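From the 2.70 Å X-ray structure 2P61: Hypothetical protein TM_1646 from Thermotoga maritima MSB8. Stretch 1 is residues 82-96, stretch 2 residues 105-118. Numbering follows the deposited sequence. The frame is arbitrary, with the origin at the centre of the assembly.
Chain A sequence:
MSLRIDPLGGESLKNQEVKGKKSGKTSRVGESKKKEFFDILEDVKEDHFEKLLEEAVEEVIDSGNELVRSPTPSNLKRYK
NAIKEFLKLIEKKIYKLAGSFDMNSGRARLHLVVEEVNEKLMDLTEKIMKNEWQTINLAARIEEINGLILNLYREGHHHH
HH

Stretch 1 82-96: AIKEFLKLIEKKIYK
Stretch 2 105-118: SGRARLHLVVEEVN

Two helices of one chain pack nearly antiparallel, with 160° between their N-to-C directions, a signed crossing angle of -160° and axes 9.9 Å apart at closest approach. Helix 82-95 and helix 105-118 are held mainly by i to i+4 backbone bonds, such as L110 N to G106 O at 3.1 Å and I94 N to I90 O at 2.7 Å, with phi/psi mostly near -60/-45. No hydrogen bond crosses between them; the contact is made by apolar packing and buries 450 Å² in all.

The register opens at G106, whose CA lies 6.6 Å from I94 CA, the shortest of the four CA pairings. I94 (chi1 m, chi2 132°) packs against the backbone here: its CG2 sits 4.0 Å from G106 C and 4.0 Å from R107 N. A CB on the glycine would point toward the partner helix, and there is room for it.

R107 leaves sideways with chi1 m and chi2 t, and its aliphatic part borders the contact. R107 CD meets Y95 CE1 at 3.8 Å, at the edge of the ring and near its plane. Y95 (chi1 m, chi2 -24°) also starts sideways, but its end comes nearer.

One turn on, L110 gives up the largest area, 91 Å². Its CA-to-CB bond points toward stretch 1, and chi1 t with chi2 p spreads the two methyls among three neighbours. L110 CD1 reaches I90 CG2 at 3.8 Å, with I90 at chi1 t and chi2 p; L110 CD2 lies 4.0 Å from E91 CG and 4.3 Å from I94 CG2. The glutamate thus contributes a methylene at the border. The CA atoms of L110 and E91 are 7.7 Å apart.

V114 follows four residues later, again pointing toward the partner, with chi1 t. Its CA is 7.7 Å from L87 CA, and V114 CG2 touches L87 CD2 at 3.7 Å. L87 is m, t, and its CD1 also lies near V114 CG2, at 4.0 Å.

L87 CD1 comes 4.4 Å from V117 CG1 as well. V117, also chi1 t, meets I83 too: V117 CG1 to I83 CG2 is 4.1 Å, with I83 at m, t. Here the CA atoms of I83 and V117 stand 9.0 Å apart, so the backbones are wider than at G106.

The rule is a stripe at G106, L110, V114 and V117, spaced four, four and three, answered by I94, I90, L87 and I83: glycine at the narrow end, branched aliphatics beyond.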

# COMPACT_ATOMS: atom_id res chain seq x y z
N ALA A 82 -6.30 1.58 2.88
CA ALA A 82 -5.00 2.15 3.07
C ALA A 82 -4.14 1.80 1.91
O ALA A 82 -3.44 2.66 1.40
CB ALA A 82 -4.42 1.59 4.32
N ILE A 83 -4.17 0.57 1.46
CA ILE A 83 -3.34 0.21 0.30
C ILE A 83 -3.83 0.89 -0.98
O ILE A 83 -2.96 1.24 -1.80
CB ILE A 83 -3.28 -1.28 0.06
CG1 ILE A 83 -2.38 -1.92 1.08
CG2 ILE A 83 -2.85 -1.57 -1.32
CD1 ILE A 83 -2.36 -3.44 0.98
N LYS A 84 -5.18 1.04 -1.14
CA LYS A 84 -5.80 1.86 -2.19
C LYS A 84 -5.24 3.27 -2.22
O LYS A 84 -4.71 3.76 -3.24
CB LYS A 84 -7.32 1.97 -2.00
CG LYS A 84 -8.22 0.98 -2.82
CD LYS A 84 -9.42 1.72 -3.52
CE LYS A 84 -10.76 1.51 -2.72
NZ LYS A 84 -11.96 0.89 -3.48
N GLU A 85 -5.33 3.95 -1.09
CA GLU A 85 -4.82 5.25 -1.00
C GLU A 85 -3.34 5.20 -1.29
O GLU A 85 -2.84 6.00 -2.11
CB GLU A 85 -5.13 5.82 0.34
CG GLU A 85 -6.22 6.93 0.36
CD GLU A 85 -7.59 6.44 -0.12
OE1 GLU A 85 -8.25 5.66 0.62
OE2 GLU A 85 -7.99 6.84 -1.25
N PHE A 86 -2.58 4.24 -0.71
CA PHE A 86 -1.14 4.25 -1.09
C PHE A 86 -0.95 4.23 -2.64
O PHE A 86 -0.19 5.02 -3.17
CB PHE A 86 -0.26 3.24 -0.32
CG PHE A 86 1.14 3.25 -0.78
CD1 PHE A 86 2.03 4.15 -0.27
CD2 PHE A 86 1.56 2.42 -1.79
CE1 PHE A 86 3.32 4.25 -0.75
CE2 PHE A 86 2.86 2.49 -2.26
CZ PHE A 86 3.71 3.43 -1.74
N LEU A 87 -1.68 3.40 -3.36
CA LEU A 87 -1.42 3.21 -4.84
C LEU A 87 -1.74 4.47 -5.78
O LEU A 87 -1.14 4.63 -6.85
CB LEU A 87 -2.05 1.89 -5.39
CG LEU A 87 -1.53 0.60 -4.75
CD1 LEU A 87 -2.11 -0.69 -5.19
CD2 LEU A 87 0.02 0.45 -4.96
N LYS A 88 -2.70 5.31 -5.36
CA LYS A 88 -3.00 6.60 -5.99
C LYS A 88 -1.79 7.52 -5.86
O LYS A 88 -1.24 8.01 -6.85
CB LYS A 88 -4.25 7.23 -5.32
CG LYS A 88 -5.54 6.53 -5.79
CD LYS A 88 -6.87 7.09 -5.16
CE LYS A 88 -8.04 6.01 -5.39
NZ LYS A 88 -9.27 6.20 -4.43
N LEU A 89 -1.33 7.74 -4.64
CA LEU A 89 -0.26 8.67 -4.47
C LEU A 89 0.98 8.30 -5.25
O LEU A 89 1.44 9.12 -5.99
CB LEU A 89 0.03 8.91 -3.01
CG LEU A 89 -1.07 9.69 -2.28
CD1 LEU A 89 -1.27 9.08 -0.84
CD2 LEU A 89 -0.65 11.15 -2.25
N ILE A 90 1.51 7.08 -5.10
CA ILE A 90 2.68 6.62 -5.87
C ILE A 90 2.48 6.62 -7.39
O ILE A 90 3.43 6.94 -8.10
CB ILE A 90 3.21 5.20 -5.44
CG1 ILE A 90 4.73 5.07 -5.66
CG2 ILE A 90 2.45 4.07 -6.16
CD1 ILE A 90 5.57 5.54 -4.48
N GLU A 91 1.29 6.27 -7.90
CA GLU A 91 1.00 6.48 -9.32
C GLU A 91 1.39 7.88 -9.70
O GLU A 91 2.28 8.05 -10.55
CB GLU A 91 -0.48 6.32 -9.66
CG GLU A 91 -0.75 5.10 -10.52
CD GLU A 91 -1.98 5.24 -11.44
OE1 GLU A 91 -2.24 6.37 -11.97
OE2 GLU A 91 -2.65 4.19 -11.64
N LYS A 92 0.73 8.88 -9.06
CA LYS A 92 1.00 10.28 -9.30
C LYS A 92 2.49 10.51 -9.33
O LYS A 92 3.02 10.89 -10.34
CB LYS A 92 0.29 11.20 -8.30
CG LYS A 92 -1.25 11.19 -8.39
CD LYS A 92 -1.88 12.43 -7.67
CE LYS A 92 -3.39 12.19 -7.17
NZ LYS A 92 -3.81 12.97 -5.88
N LYS A 93 3.20 10.21 -8.27
CA LYS A 93 4.64 10.41 -8.32
C LYS A 93 5.34 9.68 -9.48
O LYS A 93 6.18 10.26 -10.16
CB LYS A 93 5.30 10.05 -6.99
CG LYS A 93 6.69 10.62 -6.93
CD LYS A 93 7.59 10.01 -5.87
CE LYS A 93 8.70 11.02 -5.53
NZ LYS A 93 9.11 11.02 -4.08
N ILE A 94 5.05 8.42 -9.74
CA ILE A 94 5.82 7.76 -10.77
C ILE A 94 5.52 8.32 -12.12
O ILE A 94 6.45 8.51 -12.89
CB ILE A 94 5.76 6.22 -10.70
CG1 ILE A 94 6.80 5.75 -9.70
CG2 ILE A 94 6.04 5.54 -12.07
CD1 ILE A 94 6.27 4.75 -8.73
N TYR A 95 4.26 8.62 -12.42
CA TYR A 95 3.89 9.24 -13.71
C TYR A 95 4.47 10.64 -13.82
O TYR A 95 5.57 10.79 -14.37
CB TYR A 95 2.37 9.28 -13.96
CG TYR A 95 1.76 7.97 -14.36
CD1 TYR A 95 2.52 6.96 -14.97
CD2 TYR A 95 0.40 7.73 -14.17
CE1 TYR A 95 1.95 5.73 -15.36
CE2 TYR A 95 -0.19 6.49 -14.56
CZ TYR A 95 0.60 5.50 -15.15
OH TYR A 95 0.05 4.30 -15.53
N LYS A 96 3.72 11.63 -13.33
CA LYS A 96 4.22 13.01 -13.15
C LYS A 96 5.70 13.09 -12.72
O LYS A 96 6.01 13.56 -11.62
CB LYS A 96 3.34 13.78 -12.13
CG LYS A 96 2.32 14.79 -12.73
CD LYS A 96 1.91 15.88 -11.67
CE LYS A 96 1.95 17.33 -12.26
NZ LYS A 96 2.40 18.38 -11.27
N SER A 105 10.66 2.12 -17.19
CA SER A 105 11.01 1.07 -16.26
C SER A 105 10.28 1.21 -14.94
O SER A 105 9.79 0.21 -14.36
CB SER A 105 12.52 1.08 -16.00
OG SER A 105 13.06 -0.22 -16.05
N GLY A 106 10.23 2.45 -14.43
CA GLY A 106 9.37 2.77 -13.28
C GLY A 106 7.93 2.35 -13.49
O GLY A 106 7.39 1.66 -12.64
N ARG A 107 7.30 2.74 -14.62
CA ARG A 107 5.90 2.50 -14.83
C ARG A 107 5.65 1.03 -14.98
O ARG A 107 4.54 0.54 -14.79
CB ARG A 107 5.38 3.16 -16.10
CG ARG A 107 5.62 4.61 -16.31
CD ARG A 107 4.91 5.00 -17.65
NE ARG A 107 5.64 6.01 -18.47
CZ ARG A 107 5.69 6.02 -19.82
NH1 ARG A 107 5.10 5.04 -20.53
NH2 ARG A 107 6.37 6.98 -20.45
N ALA A 108 6.68 0.31 -15.42
CA ALA A 108 6.53 -1.11 -15.73
C ALA A 108 6.59 -1.89 -14.42
O ALA A 108 5.79 -2.79 -14.21
CB ALA A 108 7.63 -1.58 -16.70
N ARG A 109 7.53 -1.58 -13.54
CA ARG A 109 7.42 -2.19 -12.21
C ARG A 109 6.05 -1.90 -11.59
O ARG A 109 5.23 -2.83 -11.43
CB ARG A 109 8.59 -1.82 -11.33
CG ARG A 109 9.93 -2.23 -11.97
CD ARG A 109 11.06 -2.06 -11.01
NE ARG A 109 12.16 -1.27 -11.56
CZ ARG A 109 13.24 -1.81 -12.13
NH1 ARG A 109 13.36 -3.14 -12.24
NH2 ARG A 109 14.20 -1.03 -12.61
N LEU A 110 5.74 -0.63 -11.33
CA LEU A 110 4.37 -0.26 -10.98
C LEU A 110 3.25 -1.11 -11.57
O LEU A 110 2.41 -1.64 -10.86
CB LEU A 110 4.09 1.18 -11.34
CG LEU A 110 2.76 1.77 -10.84
CD1 LEU A 110 2.67 1.92 -9.30
CD2 LEU A 110 2.58 3.11 -11.56
N HIS A 111 3.20 -1.28 -12.86
CA HIS A 111 2.08 -2.06 -13.37
C HIS A 111 2.11 -3.50 -12.82
O HIS A 111 1.05 -4.10 -12.60
CB HIS A 111 1.98 -2.04 -14.89
CG HIS A 111 0.85 -2.84 -15.43
ND1 HIS A 111 -0.44 -2.34 -15.55
CD2 HIS A 111 0.79 -4.11 -15.88
CE1 HIS A 111 -1.24 -3.27 -16.05
NE2 HIS A 111 -0.51 -4.36 -16.26
N LEU A 112 3.29 -4.06 -12.58
CA LEU A 112 3.33 -5.48 -12.32
C LEU A 112 3.29 -5.69 -10.82
O LEU A 112 2.80 -6.73 -10.33
CB LEU A 112 4.57 -6.17 -12.97
CG LEU A 112 4.78 -6.15 -14.52
CD1 LEU A 112 6.21 -6.47 -14.90
CD2 LEU A 112 3.83 -7.14 -15.18
N VAL A 113 3.71 -4.69 -10.06
CA VAL A 113 3.67 -4.90 -8.64
C VAL A 113 2.26 -4.69 -8.09
O VAL A 113 1.75 -5.51 -7.32
CB VAL A 113 4.65 -4.04 -7.92
CG1 VAL A 113 4.24 -3.97 -6.49
CG2 VAL A 113 6.11 -4.59 -8.12
N VAL A 114 1.60 -3.61 -8.52
CA VAL A 114 0.17 -3.47 -8.31
C VAL A 114 -0.58 -4.73 -8.73
O VAL A 114 -1.31 -5.29 -7.94
CB VAL A 114 -0.33 -2.21 -9.05
CG1 VAL A 114 -1.89 -2.15 -9.12
CG2 VAL A 114 0.31 -0.93 -8.42
N GLU A 115 -0.42 -5.23 -9.94
CA GLU A 115 -0.99 -6.55 -10.27
C GLU A 115 -0.69 -7.61 -9.18
O GLU A 115 -1.59 -8.36 -8.82
CB GLU A 115 -0.45 -7.05 -11.61
CG GLU A 115 -1.45 -7.25 -12.74
CD GLU A 115 -0.90 -8.22 -13.90
OE1 GLU A 115 -0.22 -9.26 -13.61
OE2 GLU A 115 -1.19 -7.93 -15.12
N GLU A 116 0.55 -7.67 -8.66
CA GLU A 116 0.86 -8.63 -7.60
C GLU A 116 0.14 -8.39 -6.29
O GLU A 116 -0.29 -9.33 -5.63
CB GLU A 116 2.34 -8.66 -7.31
CG GLU A 116 2.92 -10.03 -7.36
CD GLU A 116 4.39 -10.12 -6.87
OE1 GLU A 116 4.61 -11.07 -6.03
OE2 GLU A 116 5.28 -9.29 -7.30
N VAL A 117 0.04 -7.12 -5.89
CA VAL A 117 -0.56 -6.74 -4.62
C VAL A 117 -2.01 -7.17 -4.63
O VAL A 117 -2.49 -7.77 -3.66
CB VAL A 117 -0.54 -5.23 -4.49
CG1 VAL A 117 -1.61 -4.74 -3.53
CG2 VAL A 117 0.78 -4.78 -4.05
N ASN A 118 -2.72 -6.84 -5.73
CA ASN A 118 -4.12 -7.16 -5.83
C ASN A 118 -4.26 -8.66 -5.84
O ASN A 118 -5.15 -9.16 -5.21
CB ASN A 118 -4.78 -6.49 -7.05
CG ASN A 118 -4.69 -4.93 -7.04
OD1 ASN A 118 -4.97 -4.27 -6.05
ND2 ASN A 118 -4.32 -4.35 -8.18